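Local coordinates for protein transcriptional regulator, AsnC family (Agrobacterium tumefaciens str. C58, PDB 3I4P) that probably regulates transcription by binding specific DNA sequences through a winged helix-turn-helix domain, with a calcium-binding Lrp/AsnC-type ligand-binding domain attached, at residues L18-L23 / L29-C34; R36-M41 / G45-R50; I69-H74 / K80-V85; P90-F95 / D117-R122. All blocks are in the same frame, centred on the assembly; numbering follows the deposited sequence. Where two conformers were deposited one is given.

Contact 1: residues L18-L23 / L29-C34; sequences LAVADL and LSTTPC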
loop_
_atom_site.group_PDB
_atom_site.type_symbol
_atom_site.label_atom_id
_atom_site.label_comp_id
_atom_site.label_asym_id
_atom_site.label_seq_id
_atom_site.Cartn_x
_atom_site.Cartn_y
_atom_site.Cartn_z
ATOM N N LEU A 18 30.828 -35.238 16.466
ATOM C CA LEU A 18 32.236 -35.572 16.719
ATOM C C LEU A 18 32.448 -36.110 18.128
ATOM O O LEU A 18 31.832 -35.635 19.082
ATOM C CB LEU A 18 33.156 -34.350 16.540
ATOM C CG LEU A 18 33.409 -33.847 15.116
ATOM C CD1 LEU A 18 34.199 -32.545 15.178
ATOM C CD2 LEU A 18 34.169 -34.930 14.321
ATOM N N ALA A 19 33.317 -37.102 18.263
ATOM C CA ALA A 19 33.743 -37.529 19.583
ATOM C C ALA A 19 34.441 -36.312 20.227
ATOM O O ALA A 19 35.088 -35.501 19.531
ATOM C CB ALA A 19 34.675 -38.751 19.483
ATOM N N VAL A 20 34.263 -36.151 21.537
ATOM C CA VAL A 20 34.785 -34.959 22.235
ATOM C C VAL A 20 36.323 -34.850 22.091
ATOM O O VAL A 20 36.849 -33.752 22.006
ATOM C CB VAL A 20 34.387 -34.945 23.745
ATOM C CG1 VAL A 20 35.172 -36.017 24.551
ATOM C CG2 VAL A 20 34.595 -33.532 24.345
ATOM N N ALA A 21 37.019 -35.996 22.033
ATOM C CA ALA A 21 38.463 -36.019 21.781
ATOM C C ALA A 21 38.883 -35.477 20.396
ATOM O O ALA A 21 39.955 -34.898 20.269
ATOM C CB ALA A 21 39.034 -37.443 22.000
ATOM N N ASP A 22 38.065 -35.677 19.364
ATOM C CA ASP A 22 38.367 -35.131 18.029
ATOM C C ASP A 22 38.038 -33.660 17.942
ATOM O O ASP A 22 38.781 -32.936 17.283
ATOM C CB ASP A 22 37.635 -35.874 16.907
ATOM C CG ASP A 22 38.136 -37.314 16.718
ATOM O OD1 ASP A 22 39.356 -37.590 16.874
ATOM O OD2 ASP A 22 37.297 -38.178 16.395
ATOM N N LEU A 23 36.976 -33.207 18.610
ATOM C CA LEU A 23 36.679 -31.771 18.690
ATOM C C LEU A 23 37.826 -31.022 19.392
ATOM O O LEU A 23 38.281 -29.992 18.891
ATOM C CB LEU A 23 35.358 -31.490 19.426
ATOM C CG LEU A 23 34.611 -30.210 19.026
ATOM C CD1 LEU A 23 33.215 -30.165 19.643
ATOM C CD2 LEU A 23 35.362 -28.965 19.401
ATOM N N LEU A 29 42.960 -28.099 21.912
ATOM C CA LEU A 29 42.773 -28.390 23.337
ATOM C C LEU A 29 42.970 -29.877 23.652
ATOM O O LEU A 29 42.739 -30.752 22.798
ATOM C CB LEU A 29 41.359 -27.983 23.740
ATOM C CG LEU A 29 41.041 -26.890 24.767
ATOM C CD1 LEU A 29 42.084 -25.775 24.868
ATOM C CD2 LEU A 29 39.637 -26.332 24.492
ATOM N N SER A 30 43.418 -30.169 24.879
ATOM C CA SER A 30 43.328 -31.533 25.405
ATOM C C SER A 30 41.845 -31.872 25.665
ATOM O O SER A 30 40.973 -30.983 25.735
ATOM C CB SER A 30 44.228 -31.755 26.646
ATOM O OG SER A 30 43.806 -31.041 27.788
ATOM N N THR A 31 41.561 -33.161 25.789
ATOM C CA THR A 31 40.179 -33.641 25.805
ATOM C C THR A 31 39.386 -33.175 27.040
ATOM O O THR A 31 38.300 -32.661 26.912
ATOM C CB THR A 31 40.159 -35.177 25.653
ATOM O OG1 THR A 31 40.754 -35.507 24.385
ATOM C CG2 THR A 31 38.707 -35.729 25.729
ATOM N N THR A 32 39.943 -33.344 28.240
ATOM C CA THR A 32 39.200 -33.023 29.462
ATOM C C THR A 32 38.783 -31.555 29.525
ATOM O O THR A 32 37.618 -31.287 29.739
ATOM C CB THR A 32 39.956 -33.448 30.730
ATOM O OG1 THR A 32 40.186 -34.852 30.656
ATOM C CG2 THR A 32 39.158 -33.119 32.009
ATOM N N PRO A 33 39.733 -30.604 29.346
ATOM C CA PRO A 33 39.362 -29.177 29.327
ATOM C C PRO A 33 38.319 -28.828 28.265
ATOM O O PRO A 33 37.491 -27.942 28.481
ATOM C CB PRO A 33 40.686 -28.458 29.031
ATOM C CG PRO A 33 41.728 -29.397 29.413
ATOM C CD PRO A 33 41.197 -30.789 29.307
ATOM N N CYS A 34 38.358 -29.516 27.133
ATOM C CA CYS A 34 37.351 -29.320 26.108
ATOM C C CYS A 34 35.978 -29.807 26.602
ATOM O O CYS A 34 34.991 -29.080 26.543
ATOM C CB CYS A 34 37.732 -30.033 24.820
ATOM S SG CYS A 34 36.607 -29.602 23.477
#

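Contact 2: residues R36-M41 / G45-R50; sequences RRIQKM and GVIRRR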
loop_
_atom_site.group_PDB
_atom_site.type_symbol
_atom_site.label_atom_id
_atom_site.label_comp_id
_atom_site.label_asym_id
_atom_site.label_seq_id
_atom_site.Cartn_x
_atom_site.Cartn_y
_atom_site.Cartn_z
ATOM N N ARG A 36 35.013 -30.241 29.701
ATOM C CA ARG A 36 34.589 -29.382 30.811
ATOM C C ARG A 36 33.989 -28.042 30.338
ATOM O O ARG A 36 33.077 -27.534 30.965
ATOM C CB ARG A 36 35.748 -29.160 31.804
ATOM C CG ARG A 36 36.030 -30.373 32.703
ATOM C CD ARG A 36 37.302 -30.223 33.565
ATOM N NE ARG A 36 37.323 -29.017 34.400
ATOM N N ARG A 37 34.485 -27.498 29.228
ATOM C CA ARG A 37 33.972 -26.256 28.654
ATOM C C ARG A 37 32.573 -26.446 28.075
ATOM O O ARG A 37 31.691 -25.576 28.221
ATOM C CB ARG A 37 34.906 -25.750 27.555
ATOM C CG ARG A 37 36.138 -25.017 28.099
ATOM C CD ARG A 37 37.153 -24.777 27.009
ATOM N NE ARG A 37 38.235 -23.893 27.433
ATOM C CZ ARG A 37 38.164 -22.568 27.504
ATOM N NH1 ARG A 37 37.045 -21.922 27.202
ATOM N NH2 ARG A 37 39.231 -21.877 27.897
ATOM N N ILE A 38 32.399 -27.590 27.408
ATOM C CA ILE A 38 31.150 -27.958 26.795
ATOM C C ILE A 38 30.085 -28.167 27.881
ATOM O O ILE A 38 28.990 -27.658 27.741
ATOM C CB ILE A 38 31.309 -29.200 25.873
ATOM C CG1 ILE A 38 32.172 -28.848 24.649
ATOM C CG2 ILE A 38 29.925 -29.710 25.425
ATOM C CD1 ILE A 38 32.681 -30.028 23.848
ATOM N N GLN A 39 30.437 -28.897 28.943
ATOM C CA GLN A 39 29.552 -29.126 30.092
ATOM C C GLN A 39 29.052 -27.819 30.720
ATOM O O GLN A 39 27.863 -27.681 31.025
ATOM C CB GLN A 39 30.266 -29.965 31.162
ATOM C CG GLN A 39 29.451 -30.168 32.446
ATOM C CD GLN A 39 30.014 -31.242 33.351
ATOM O OE1 GLN A 39 29.417 -32.302 33.514
ATOM N NE2 GLN A 39 31.167 -30.973 33.946
ATOM N N LYS A 40 29.972 -26.876 30.922
ATOM C CA LYS A 40 29.658 -25.553 31.503
ATOM C C LYS A 40 28.624 -24.824 30.614
ATOM O O LYS A 40 27.673 -24.225 31.111
ATOM C CB LYS A 40 30.940 -24.697 31.617
ATOM C CG LYS A 40 31.134 -23.889 32.941
ATOM C CD LYS A 40 30.517 -22.470 32.940
ATOM C CE LYS A 40 31.024 -21.592 34.111
HETATM N N MSE A 41 28.834 -24.892 29.301
HETATM C CA MSE A 41 27.975 -24.213 28.340
HETATM C C MSE A 41 26.594 -24.838 28.242
HETATM O O MSE A 41 25.615 -24.116 28.024
HETATM C CB MSE A 41 28.652 -24.121 26.962
HETATM C CG MSE A 41 29.712 -23.016 26.948
HETATM SE SE MSE A 41 30.462 -22.597 25.250
HETATM C CE MSE A 41 31.485 -24.177 24.924
ATOM N N GLY A 45 23.185 -23.138 29.710
ATOM C CA GLY A 45 22.160 -23.019 28.682
ATOM C C GLY A 45 22.574 -22.283 27.419
ATOM O O GLY A 45 21.730 -21.978 26.612
ATOM N N VAL A 46 23.873 -22.004 27.249
ATOM C CA VAL A 46 24.411 -21.432 25.997
ATOM C C VAL A 46 24.129 -22.397 24.845
ATOM O O VAL A 46 23.542 -22.013 23.847
ATOM C CB VAL A 46 25.920 -21.131 26.101
ATOM C CG1 VAL A 46 26.449 -20.627 24.776
ATOM C CG2 VAL A 46 26.202 -20.121 27.225
ATOM N N ILE A 47 24.534 -23.649 25.017
ATOM C CA ILE A 47 24.017 -24.780 24.231
ATOM C C ILE A 47 22.667 -25.171 24.832
ATOM O O ILE A 47 22.613 -25.633 25.965
ATOM C CB ILE A 47 24.954 -26.029 24.284
ATOM C CG1 ILE A 47 26.391 -25.696 23.801
ATOM C CG2 ILE A 47 24.336 -27.183 23.499
ATOM C CD1 ILE A 47 27.434 -26.760 24.186
ATOM N N ARG A 48 21.576 -24.989 24.098
ATOM C CA ARG A 48 20.250 -25.289 24.674
ATOM C C ARG A 48 19.840 -26.740 24.429
ATOM O O ARG A 48 19.212 -27.350 25.290
ATOM C CB ARG A 48 19.161 -24.301 24.255
ATOM C CG ARG A 48 19.244 -23.776 22.894
ATOM C CD ARG A 48 18.227 -22.682 22.646
ATOM N NE ARG A 48 17.946 -22.533 21.214
ATOM C CZ ARG A 48 17.013 -23.212 20.542
ATOM N NH1 ARG A 48 16.251 -24.111 21.153
ATOM N NH2 ARG A 48 16.824 -22.990 19.241
ATOM N N ARG A 49 20.233 -27.270 23.274
ATOM C CA ARG A 49 19.969 -28.651 22.882
ATOM C C ARG A 49 20.788 -29.028 21.658
ATOM O O ARG A 49 21.382 -28.191 20.996
ATOM C CB ARG A 49 18.473 -28.863 22.574
ATOM C CG ARG A 49 17.949 -28.195 21.285
ATOM C CD ARG A 49 16.541 -28.582 21.047
ATOM N NE ARG A 49 15.702 -27.983 22.061
ATOM C CZ ARG A 49 14.466 -28.368 22.353
ATOM N NH1 ARG A 49 13.886 -29.394 21.717
ATOM N NH2 ARG A 49 13.816 -27.732 23.318
ATOM N N ARG A 50 20.818 -30.316 21.400
ATOM C CA ARG A 50 21.384 -30.906 20.181
ATOM C C ARG A 50 20.289 -31.702 19.471
ATOM O O ARG A 50 19.552 -32.449 20.131
ATOM C CB ARG A 50 22.544 -31.806 20.501
ATOM C CG ARG A 50 23.778 -31.094 21.045
ATOM C CD ARG A 50 24.791 -32.164 21.453
ATOM N NE ARG A 50 26.152 -31.720 21.785
ATOM C CZ ARG A 50 26.485 -31.083 22.902
ATOM N NH1 ARG A 50 25.550 -30.716 23.788
ATOM N NH2 ARG A 50 27.761 -30.769 23.128
#

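Contact 3: residues I69-H74 / K80-V85; sequences IRTASH and KRFSEV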
loop_
_atom_site.group_PDB
_atom_site.type_symbol
_atom_site.label_atom_id
_atom_site.label_comp_id
_atom_site.label_asym_id
_atom_site.label_seq_id
_atom_site.Cartn_x
_atom_site.Cartn_y
_atom_site.Cartn_z
ATOM N N ILE A 69 -0.056 -11.724 9.932
ATOM C CA ILE A 69 -1.308 -11.597 10.689
ATOM C C ILE A 69 -1.421 -10.206 11.279
ATOM O O ILE A 69 -0.432 -9.620 11.774
ATOM C CB ILE A 69 -1.457 -12.681 11.835
ATOM C CG1 ILE A 69 -1.486 -14.095 11.236
ATOM C CG2 ILE A 69 -2.774 -12.483 12.671
ATOM C CD1 ILE A 69 -1.508 -15.255 12.276
ATOM N N ARG A 70 -2.638 -9.669 11.170
ATOM C CA ARG A 70 -3.072 -8.503 11.936
ATOM C C ARG A 70 -4.252 -8.916 12.813
ATOM O O ARG A 70 -5.160 -9.642 12.381
ATOM C CB ARG A 70 -3.478 -7.342 11.048
ATOM C CG ARG A 70 -2.367 -6.833 10.191
ATOM C CD ARG A 70 -2.785 -5.591 9.443
ATOM N NE ARG A 70 -1.900 -5.390 8.300
ATOM N N THR A 71 -4.196 -8.428 14.047
ATOM C CA THR A 71 -5.126 -8.728 15.092
ATOM C C THR A 71 -5.926 -7.432 15.362
ATOM O O THR A 71 -5.566 -6.344 14.888
ATOM C CB THR A 71 -4.328 -9.225 16.346
ATOM O OG1 THR A 71 -3.728 -10.515 16.086
ATOM C CG2 THR A 71 -5.207 -9.332 17.571
ATOM N N ALA A 72 -7.054 -7.579 16.056
ATOM C CA ALA A 72 -7.785 -6.461 16.600
ATOM C C ALA A 72 -7.097 -6.069 17.909
ATOM O O ALA A 72 -6.139 -6.727 18.324
ATOM C CB ALA A 72 -9.244 -6.874 16.857
ATOM N N SER A 73 -7.591 -5.023 18.569
ATOM C CA SER A 73 -7.173 -4.710 19.934
ATOM C C SER A 73 -7.633 -5.840 20.860
ATOM O O SER A 73 -8.805 -6.237 20.801
ATOM C CB SER A 73 -7.801 -3.390 20.417
ATOM O OG SER A 73 -7.764 -2.367 19.429
ATOM N N HIS A 74 -6.730 -6.351 21.706
ATOM C CA HIS A 74 -7.047 -7.452 22.640
ATOM C C HIS A 74 -6.268 -7.421 23.962
ATOM O O HIS A 74 -5.174 -6.871 24.034
ATOM C CB HIS A 74 -6.821 -8.811 21.954
ATOM C CG HIS A 74 -7.925 -9.204 21.023
ATOM N ND1 HIS A 74 -7.758 -9.273 19.655
ATOM C CD2 HIS A 74 -9.224 -9.511 21.262
ATOM C CE1 HIS A 74 -8.902 -9.623 19.093
ATOM N NE2 HIS A 74 -9.805 -9.779 20.046
ATOM N N LYS A 80 -1.882 -13.883 24.928
ATOM C CA LYS A 80 -1.225 -15.080 25.506
ATOM C C LYS A 80 -1.844 -16.409 25.007
ATOM O O LYS A 80 -1.121 -17.363 24.705
ATOM C CB LYS A 80 -1.188 -15.027 27.031
ATOM N N ARG A 81 -3.165 -16.445 24.853
ATOM C CA ARG A 81 -3.863 -17.637 24.359
ATOM C C ARG A 81 -3.830 -17.798 22.841
ATOM O O ARG A 81 -3.782 -18.917 22.322
ATOM C CB ARG A 81 -5.317 -17.597 24.804
ATOM C CG ARG A 81 -5.927 -18.980 25.026
ATOM C CD ARG A 81 -7.233 -18.922 25.850
ATOM N NE ARG A 81 -7.167 -17.960 26.959
ATOM C CZ ARG A 81 -7.789 -16.774 27.021
ATOM N NH1 ARG A 81 -8.562 -16.328 26.025
ATOM N NH2 ARG A 81 -7.626 -16.017 28.107
ATOM N N PHE A 82 -3.916 -16.686 22.129
ATOM C CA PHE A 82 -3.731 -16.682 20.692
ATOM C C PHE A 82 -2.335 -17.281 20.339
ATOM O O PHE A 82 -2.212 -18.161 19.483
ATOM C CB PHE A 82 -3.897 -15.255 20.152
ATOM C CG PHE A 82 -3.336 -15.059 18.784
ATOM C CD1 PHE A 82 -4.079 -15.391 17.666
ATOM C CD2 PHE A 82 -2.056 -14.560 18.611
ATOM C CE1 PHE A 82 -3.551 -15.229 16.402
ATOM C CE2 PHE A 82 -1.523 -14.386 17.347
ATOM C CZ PHE A 82 -2.261 -14.727 16.238
ATOM N N SER A 83 -1.292 -16.827 21.028
ATOM C CA SER A 83 0.038 -17.271 20.700
ATOM C C SER A 83 0.314 -18.708 21.167
ATOM O O SER A 83 1.093 -19.410 20.512
ATOM C CB SER A 83 1.098 -16.254 21.170
ATOM O OG SER A 83 1.401 -16.381 22.531
ATOM N N GLU A 84 -0.338 -19.157 22.252
ATOM C CA GLU A 84 -0.293 -20.576 22.647
ATOM C C GLU A 84 -0.961 -21.512 21.607
ATOM O O GLU A 84 -0.441 -22.619 21.351
ATOM C CB GLU A 84 -0.930 -20.818 24.028
ATOM C CG GLU A 84 -0.044 -20.425 25.211
ATOM N N VAL A 85 -2.092 -21.102 21.011
ATOM C CA VAL A 85 -2.797 -21.995 20.073
ATOM C C VAL A 85 -2.120 -21.996 18.705
ATOM O O VAL A 85 -2.049 -23.040 18.062
ATOM C CB VAL A 85 -4.342 -21.735 19.927
ATOM C CG1 VAL A 85 -5.028 -21.551 21.305
ATOM C CG2 VAL A 85 -4.620 -20.603 18.994
#

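Contact 4: residues P90-F95 / D117-R122; sequences PEVVEF and DAFYKR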
loop_
_atom_site.group_PDB
_atom_site.type_symbol
_atom_site.label_atom_id
_atom_site.label_comp_id
_atom_site.label_asym_id
_atom_site.label_seq_id
_atom_site.Cartn_x
_atom_site.Cartn_y
_atom_site.Cartn_z
ATOM N N PRO A 90 2.119 -27.954 14.509
ATOM C CA PRO A 90 3.460 -28.438 14.125
ATOM C C PRO A 90 4.007 -27.807 12.826
ATOM O O PRO A 90 5.221 -27.702 12.662
ATOM C CB PRO A 90 3.277 -29.945 13.979
ATOM C CG PRO A 90 1.824 -30.247 14.241
ATOM C CD PRO A 90 1.078 -29.001 14.466
ATOM N N GLU A 91 3.106 -27.358 11.947
ATOM C CA GLU A 91 3.476 -26.675 10.743
ATOM C C GLU A 91 3.970 -25.260 10.993
ATOM O O GLU A 91 4.584 -24.718 10.110
ATOM C CB GLU A 91 2.323 -26.577 9.725
ATOM C CG GLU A 91 1.775 -27.900 9.292
ATOM C CD GLU A 91 0.644 -28.422 10.199
ATOM O OE1 GLU A 91 0.387 -27.855 11.293
ATOM O OE2 GLU A 91 0.021 -29.433 9.800
ATOM N N VAL A 92 3.693 -24.657 12.145
ATOM C CA VAL A 92 4.181 -23.297 12.396
ATOM C C VAL A 92 5.571 -23.466 13.005
ATOM O O VAL A 92 5.721 -23.839 14.194
ATOM C CB VAL A 92 3.262 -22.500 13.344
ATOM C CG1 VAL A 92 3.875 -21.115 13.669
ATOM C CG2 VAL A 92 1.846 -22.447 12.762
ATOM N N VAL A 93 6.590 -23.255 12.174
ATOM C CA VAL A 93 7.921 -23.586 12.629
ATOM C C VAL A 93 8.607 -22.362 13.242
ATOM O O VAL A 93 9.578 -22.491 14.030
ATOM C CB VAL A 93 8.747 -24.317 11.549
ATOM C CG1 VAL A 93 8.189 -25.756 11.338
ATOM C CG2 VAL A 93 8.823 -23.522 10.295
ATOM N N GLU A 94 8.090 -21.175 12.913
ATOM C CA GLU A 94 8.618 -19.934 13.463
ATOM C C GLU A 94 7.465 -19.002 13.608
ATOM O O GLU A 94 6.575 -18.998 12.783
ATOM C CB GLU A 94 9.705 -19.309 12.567
ATOM C CG GLU A 94 10.911 -20.149 12.413
ATOM C CD GLU A 94 11.974 -19.569 11.434
ATOM O OE1 GLU A 94 12.123 -18.341 11.361
ATOM O OE2 GLU A 94 12.653 -20.397 10.779
ATOM N N PHE A 95 7.508 -18.186 14.646
ATOM C CA PHE A 95 6.361 -17.356 15.033
ATOM C C PHE A 95 6.886 -16.153 15.782
ATOM O O PHE A 95 7.540 -16.303 16.841
ATOM C CB PHE A 95 5.441 -18.212 15.909
ATOM C CG PHE A 95 4.190 -17.534 16.401
ATOM C CD1 PHE A 95 3.624 -16.440 15.765
ATOM C CD2 PHE A 95 3.520 -18.076 17.476
ATOM C CE1 PHE A 95 2.418 -15.878 16.228
ATOM C CE2 PHE A 95 2.335 -17.499 17.956
ATOM C CZ PHE A 95 1.779 -16.411 17.314
ATOM N N ASP A 117 -3.799 -24.686 2.306
ATOM C CA ASP A 117 -5.234 -24.398 2.434
ATOM C C ASP A 117 -5.871 -25.127 3.641
ATOM O O ASP A 117 -6.515 -24.491 4.455
ATOM C CB ASP A 117 -5.976 -24.706 1.140
ATOM C CG ASP A 117 -7.408 -24.166 1.140
ATOM O OD1 ASP A 117 -7.667 -23.075 1.687
ATOM O OD2 ASP A 117 -8.295 -24.838 0.589
ATOM N N ALA A 118 -5.640 -26.431 3.786
ATOM C CA ALA A 118 -6.230 -27.203 4.915
ATOM C C ALA A 118 -5.623 -26.823 6.281
ATOM O O ALA A 118 -6.281 -26.955 7.318
ATOM C CB ALA A 118 -6.120 -28.725 4.668
ATOM N N PHE A 119 -4.373 -26.369 6.293
ATOM C CA PHE A 119 -3.738 -25.925 7.545
ATOM C C PHE A 119 -4.422 -24.629 8.006
ATOM O O PHE A 119 -4.848 -24.499 9.157
ATOM C CB PHE A 119 -2.217 -25.689 7.385
ATOM C CG PHE A 119 -1.666 -24.673 8.381
ATOM C CD1 PHE A 119 -1.421 -25.035 9.699
ATOM C CD2 PHE A 119 -1.474 -23.337 8.008
ATOM C CE1 PHE A 119 -0.981 -24.088 10.639
ATOM C CE2 PHE A 119 -1.024 -22.381 8.934
ATOM C CZ PHE A 119 -0.768 -22.755 10.249
ATOM N N TYR A 120 -4.483 -23.672 7.072
ATOM C CA TYR A 120 -5.176 -22.409 7.228
ATOM C C TYR A 120 -6.603 -22.571 7.751
ATOM O O TYR A 120 -6.988 -21.807 8.607
ATOM C CB TYR A 120 -5.217 -21.660 5.889
ATOM C CG TYR A 120 -5.852 -20.308 5.999
ATOM C CD1 TYR A 120 -5.083 -19.202 6.318
ATOM C CD2 TYR A 120 -7.234 -20.128 5.791
ATOM C CE1 TYR A 120 -5.649 -17.944 6.447
ATOM C CE2 TYR A 120 -7.821 -18.856 5.901
ATOM C CZ TYR A 120 -7.007 -17.771 6.250
ATOM O OH TYR A 120 -7.503 -16.497 6.382
ATOM N N LYS A 121 -7.377 -23.526 7.220
ATOM C CA LYS A 121 -8.737 -23.773 7.740
ATOM C C LYS A 121 -8.723 -24.231 9.190
ATOM O O LYS A 121 -9.626 -23.859 9.941
ATOM C CB LYS A 121 -9.533 -24.835 6.967
ATOM C CG LYS A 121 -9.686 -24.689 5.449
ATOM C CD LYS A 121 -10.515 -23.504 5.017
ATOM C CE LYS A 121 -11.427 -23.884 3.810
ATOM N NZ LYS A 121 -10.888 -24.997 2.976
ATOM N N ARG A 122 -7.756 -25.070 9.567
ATOM C CA ARG A 122 -7.666 -25.518 10.955
ATOM C C ARG A 122 -7.268 -24.371 11.872
ATOM O O ARG A 122 -7.845 -24.213 12.935
ATOM C CB ARG A 122 -6.703 -26.700 11.137
ATOM C CG ARG A 122 -7.167 -28.000 10.501
ATOM C CD ARG A 122 -6.262 -29.214 10.813
ATOM N NE ARG A 122 -4.821 -28.944 10.648
ATOM C CZ ARG A 122 -4.108 -29.166 9.531
ATOM N NH1 ARG A 122 -4.665 -29.672 8.413
ATOM N NH2 ARG A 122 -2.811 -28.852 9.519
#

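Contact 1: residues L18-L23 / L29-C34
On Thr31 the hydroxyl lies opposite the carbonyl carbon and the methyl opposite the backbone N (chi1 -61°), a setting that sends both branches to the first turn of helix 20-27. Val20 reaches the same methyl with CG1, which sits between its own backbone N and carbonyl carbon (chi1 72°); CG1 of Val20 and CG2 of Thr31 are 3.7 Å apart, and the two side chains cross at a slant. The Thr31 hydroxyl rests against the small neighbour, with OG1 of Thr31 3.5 Å from both CA and CB of Ala21. The small Ala21 side chain is consistent with the close backbones here, CA of Ala21 lying 5.0 Å from CA of Thr31.

Deeper in the domain the Cys34 side chain meets helix 20-27: SG of Cys34 stands 4.3 Å from CD2 of Leu23, a buried apolar contact, and a looser one links it to CG2 of Val20 at 4.5 Å. Leu23 in turn packs on Ile11 and Leu12 of helix 3-12, whereas Val20 also touches Trp35 and Ile38 farther along helix 31-43. The contact therefore grades from a hydroxyl and methyl fit at the partly exposed helix starts to a hydrophobic interior. Helices 20-27 and 31-43, joined by a short turn, form the helix-turn-helix of the winged DNA-binding domain, in which helix 31-43 is probably the DNA-recognition helix, as in other members of this family.

Contact 2: residues R36-M41 / G45-R50
Ile38 and Ile47 meet at a slant, CG2 of Ile38 lying 4.1 Å from CD1 of Ile47. The same CD1 tip of Ile47 is 4.0 Å from CB of Met41, modelled as selenomethionine, so the end of Ile47 rests against two side chains about one helical turn apart. Arg50 comes across Ile38 at about a right angle. Its chain is extended from CG to NE, and NH2 of Arg50 reaches CG2 of Ile38 at 3.3 Å, the methyl standing at the edge of the guanidinium and in its plane. The charge itself is answered by Glu42, which forms a salt bridge with Arg50 NH1.

Backbone bonds close the turn: Ile47 N donates to Met41 O at 3.2 Å, and Val46 N makes a weak bond to the same oxygen. Gly45, with positive phi (82°), ends helix 31-43 in a Schellman motif, while CB of Val46 packs 4.1 Å from CB of Met41.

Helix 31-43 thus passes through a short turn into strand 47-54, the two short segments running at 102° to each other. Ile38 and Met41 also touch helix 3-12, and the strand pairs antiparallel with one of the second subunit.

Contact 3: residues I69-H74 / K80-V85
Ile69 and Phe82 meet in the hydrophobic layer between sheet and helix of the ferredoxin-like alpha/beta sandwich, the fold of the Lrp/AsnC ligand-binding domain. CD1 of Ile69, at the end of its side chain, lies 4.1 Å from CZ of Phe82. The methyl comes in at the ring's edge, near its plane, and the two side chains approach from opposite directions. In Phe82 CG stands opposite the backbone N (chi1 163°), which carries the ring toward the strand; the backbones stay well apart, CA of Thr71 lying 9.8 Å from CA of Phe82. Thr71 hangs over one face of the ring, its hydroxyl being the atom above it.

In the next shell, Trp78 and Tyr104 meet the aromatic ring: the Trp78 ring lies nearly parallel to that of Phe82, whereas Tyr104 is inclined by about 60°. Phe95 and Ile127 also pack on Phe82, and Ile69 is backed by Tyr104 and Leu106 of the adjacent strand. Just past the end of strand 63-70, Thr71 N bonds to a carboxylate oxygen of Asp103, which precedes strand 104-110. Asp103 is a calcium ligand seen in a structure of this protein, although the ion is not bound to this chain here; the same holds for Val132, whose side chain is about 4 Å from that of Ile69 at their nearest atoms. Thr71 OG1, 4.5 Å from CZ of Phe82, is buried by the contact and has no polar partner in the model.

Contact 4: residues P90-F95 / D117-R122
In the alpha/beta sandwich of the Lrp/AsnC ligand-binding domain, helix 113-126 packs on the sheet and meets the start of strand 92-98 through a salt bridge beside an aromatic contact. OE2 of Glu91 and NH2 of Arg122 are 2.9 Å apart, and the carboxylate oxygen approaches the guanidinium at its edge. The two side chains cross at about a right angle, with their flat groups turned 33° apart. Glu91 bends at its second torsion (chi2 88°), a bend that brings the carboxylate to Arg122. Its OE2 is shared with the hydroxyl of Tyr151 of the second subunit by a hydrogen bond, so one oxygen is gripped from two chains. OE1 of Glu91 is buried by the contact without a polar partner in the model and lies 3.7 Å from CD1 of Phe119.

The Phe119 ring lies between the helix and the strand. CG2 of Val92 touches CZ of Phe119 at 3.6 Å, and the two side chains cross at about a right angle. Arg122 bends at its third torsion, and CA of Phe119 lies 3.5 Å above one face of the Arg122 guanidinium, offset toward its rim.

Around this pair, Phe89 meets the Phe119 ring edge-to-face and Val108 packs on it from strand 104-110. Strand 92-98 pairs antiparallel with strand 104-110, with a classic beta bulge at Val93 and Glu94 facing Arg107, and continues through Glu94 and Phe95 into the sheet of the second subunit.

Overall arrangement
From the N terminus, contact 1 closes the short turn between helices 20-27 and 31-43, and contact 2 the turn from helix 31-43 into strand 47-54. The two share that helix and touch, Val20 and Leu23 meeting Ile38. Contact 3 then joins strand 63-70 to helix 76-88, and contact 4, with the widest loop, brings strand 92-98 to helix 113-126, with strand 104-110 between them in the chain. Both reach the same sheet and touch where Phe82 and Ser83 meet Phe95. All four follow in series, without nesting or crossing. The DNA-binding pair stands apart from the ligand-binding pair: even the closest centres across the divide, those of contacts 2 and 4, are about 32 Å apart.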